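Local coordinates for SCARECROW-LIKE protein 7 (PDB 5HYZ), which is a probable GRAS-family transcription factor that binds DNA in vitro and takes part in plant development and abiotic stress resistance, at residues I292-G297 with R304-A309. Sequence-based numbering, arbitrary orientation.
Sequences IQRAVG and RTERMA
Arg294, on the last turn of helix 278-296, packs its aliphatic chain against Thr305 and Glu306 of the loop that leads on to helix 311-320, a helix-to-loop contact inside the GRAS domain, a Rossmann-like fold with an added helix bundle. Van der Waals packing carries the contact. A chi2 of -160° keeps the Arg294 chain extended and lays its CD alongside Glu306, 3.5 Å from Glu306 CG. The methyl CG2 of Thr305 meets the same Arg294 CD at 3.9 Å, so this one methylene touches both loop residues. Arg304 passes the carbonyl end of the helix, its CG 3.8 Å from Arg294 O.

Any attraction between Arg294 and Glu306 is probably long-range. The two side chains point the same way, yet their guanidinium and carboxylate planes stand perpendicular and Arg294 NH1 remains 5.7 Å from Glu306 OE1, too far for a salt bridge. The carboxylate, though poorly ordered, is engaged elsewhere: OE1 bonds to His213 ND1 in the predicted LXXLL motif, while Thr305 OG1 donates to OE2 from its anti side.

Within the loop, Arg304 and Arg307 lie against each other. Each guanidinium turns a face to the other, offset toward the rim and with the planes tilted about 33°, Arg304 NH1 sitting 3.6 Å above the Arg307 plane. Shared anchoring probably offsets the repulsion of these like charges: Arg304 forms a salt bridge with Glu300 and gives NH1 to Asn247 O, and Arg307 NH1 takes the side-chain oxygen of the same Asn247. On the helix side, Ala295 O accepts a bond from Arg254, tying the helix end to helix 251-272. Arg307 also folds back on its own loop, its NE donating to Arg304 O at 3.0 Å from above the carbonyl plane, with an N-H...O angle of 154°.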
loop_
_atom_site.group_PDB
_atom_site.type_symbol
_atom_site.label_atom_id
_atom_site.label_comp_id
_atom_site.label_asym_id
_atom_site.label_seq_id
_atom_site.Cartn_x
_atom_site.Cartn_y
_atom_site.Cartn_z
ATOM N N ILE A 292 16.769 -21.745 4.128
ATOM C CA ILE A 292 17.355 -22.722 3.192
ATOM C C ILE A 292 18.316 -23.649 3.964
ATOM O O ILE A 292 18.275 -24.866 3.808
ATOM C CB ILE A 292 18.050 -21.973 2.036
ATOM C CG1 ILE A 292 16.982 -21.330 1.115
ATOM C CG2 ILE A 292 18.906 -22.904 1.152
ATOM C CD1 ILE A 292 17.566 -20.196 0.236
ATOM N N GLN A 293 19.180 -23.070 4.811
ATOM C CA GLN A 293 20.045 -23.885 5.658
ATOM C C GLN A 293 19.253 -24.903 6.475
ATOM O O GLN A 293 19.661 -26.072 6.642
ATOM C CB GLN A 293 20.868 -22.987 6.610
ATOM C CG GLN A 293 21.886 -22.126 5.900
ATOM C CD GLN A 293 23.126 -22.910 5.527
ATOM O OE1 GLN A 293 23.372 -23.983 6.086
ATOM N NE2 GLN A 293 23.907 -22.396 4.568
ATOM N N ARG A 294 18.113 -24.485 7.006
ATOM C CA ARG A 294 17.359 -25.383 7.845
ATOM C C ARG A 294 16.733 -26.509 7.023
ATOM O O ARG A 294 16.662 -27.639 7.490
ATOM C CB ARG A 294 16.308 -24.613 8.639
ATOM C CG ARG A 294 16.972 -23.541 9.461
ATOM C CD ARG A 294 16.167 -23.040 10.611
ATOM N NE ARG A 294 16.903 -21.969 11.277
ATOM C CZ ARG A 294 16.737 -20.671 11.037
ATOM N NH1 ARG A 294 15.826 -20.256 10.148
ATOM N NH2 ARG A 294 17.480 -19.785 11.696
ATOM N N ALA A 295 16.333 -26.217 5.800
ATOM C CA ALA A 295 15.578 -27.199 5.030
ATOM C C ALA A 295 16.470 -28.216 4.333
ATOM O O ALA A 295 16.050 -29.357 4.122
ATOM C CB ALA A 295 14.728 -26.507 4.003
ATOM N N VAL A 296 17.677 -27.774 3.965
ATOM C CA VAL A 296 18.513 -28.512 3.034
ATOM C C VAL A 296 19.945 -28.702 3.575
ATOM O O VAL A 296 20.808 -29.315 2.934
ATOM C CB VAL A 296 18.398 -27.746 1.679
ATOM C CG1 VAL A 296 19.703 -27.379 1.034
ATOM C CG2 VAL A 296 17.408 -28.442 0.789
ATOM N N GLY A 297 20.167 -28.223 4.792
ATOM C CA GLY A 297 21.463 -28.293 5.440
ATOM C C GLY A 297 21.673 -29.600 6.171
ATOM O O GLY A 297 21.010 -30.579 5.888
ATOM N N ARG A 304 15.892 -31.554 12.607
ATOM C CA ARG A 304 15.460 -30.657 11.537
ATOM C C ARG A 304 14.270 -29.815 11.997
ATOM O O ARG A 304 13.219 -30.343 12.370
ATOM C CB ARG A 304 15.127 -31.428 10.260
ATOM C CG ARG A 304 14.692 -30.508 9.125
ATOM C CD ARG A 304 14.961 -31.120 7.739
ATOM N NE ARG A 304 14.374 -32.458 7.618
ATOM C CZ ARG A 304 13.098 -32.702 7.337
ATOM N NH1 ARG A 304 12.261 -31.679 7.146
ATOM N NH2 ARG A 304 12.658 -33.973 7.246
ATOM N N THR A 305 14.432 -28.499 11.913
ATOM C CA THR A 305 13.412 -27.573 12.370
ATOM C C THR A 305 12.907 -26.602 11.270
ATOM O O THR A 305 13.392 -26.627 10.147
ATOM C CB THR A 305 13.974 -26.781 13.562
ATOM O OG1 THR A 305 12.947 -25.950 14.107
ATOM C CG2 THR A 305 15.184 -25.914 13.133
ATOM N N GLU A 306 11.951 -25.736 11.611
ATOM C CA GLU A 306 11.387 -24.743 10.672
ATOM C C GLU A 306 10.869 -25.416 9.378
ATOM O O GLU A 306 11.140 -24.955 8.264
ATOM C CB GLU A 306 12.411 -23.643 10.347
ATOM C CG GLU A 306 12.848 -22.852 11.585
ATOM C CD GLU A 306 11.708 -22.656 12.589
ATOM O OE1 GLU A 306 10.798 -21.871 12.290
ATOM O OE2 GLU A 306 11.706 -23.285 13.670
ATOM N N ARG A 307 10.149 -26.523 9.555
ATOM C CA ARG A 307 9.594 -27.303 8.424
ATOM C C ARG A 307 8.492 -26.470 7.842
ATOM O O ARG A 307 8.039 -25.546 8.507
ATOM C CB ARG A 307 9.053 -28.647 8.897
ATOM C CG ARG A 307 10.172 -29.648 9.283
ATOM C CD ARG A 307 9.702 -30.438 10.474
ATOM N NE ARG A 307 10.736 -31.378 10.958
ATOM C CZ ARG A 307 10.892 -32.627 10.521
ATOM N NH1 ARG A 307 10.072 -33.126 9.622
ATOM N NH2 ARG A 307 11.861 -33.399 11.012
HETATM N N MSE A 308 8.098 -26.718 6.595
HETATM C CA MSE A 308 6.925 -26.028 6.027
HETATM C C MSE A 308 6.126 -27.141 5.334
HETATM O O MSE A 308 6.696 -28.188 5.039
HETATM C CB MSE A 308 7.348 -24.897 5.007
HETATM C CG MSE A 308 7.930 -23.720 5.817
HETATM C CE MSE A 308 9.404 -20.955 6.027
ATOM N N ALA A 309 4.834 -26.907 5.069
ATOM C CA ALA A 309 4.030 -27.940 4.477
ATOM C C ALA A 309 3.182 -27.354 3.362
ATOM O O ALA A 309 2.834 -26.176 3.396
ATOM C CB ALA A 309 3.145 -28.590 5.532
#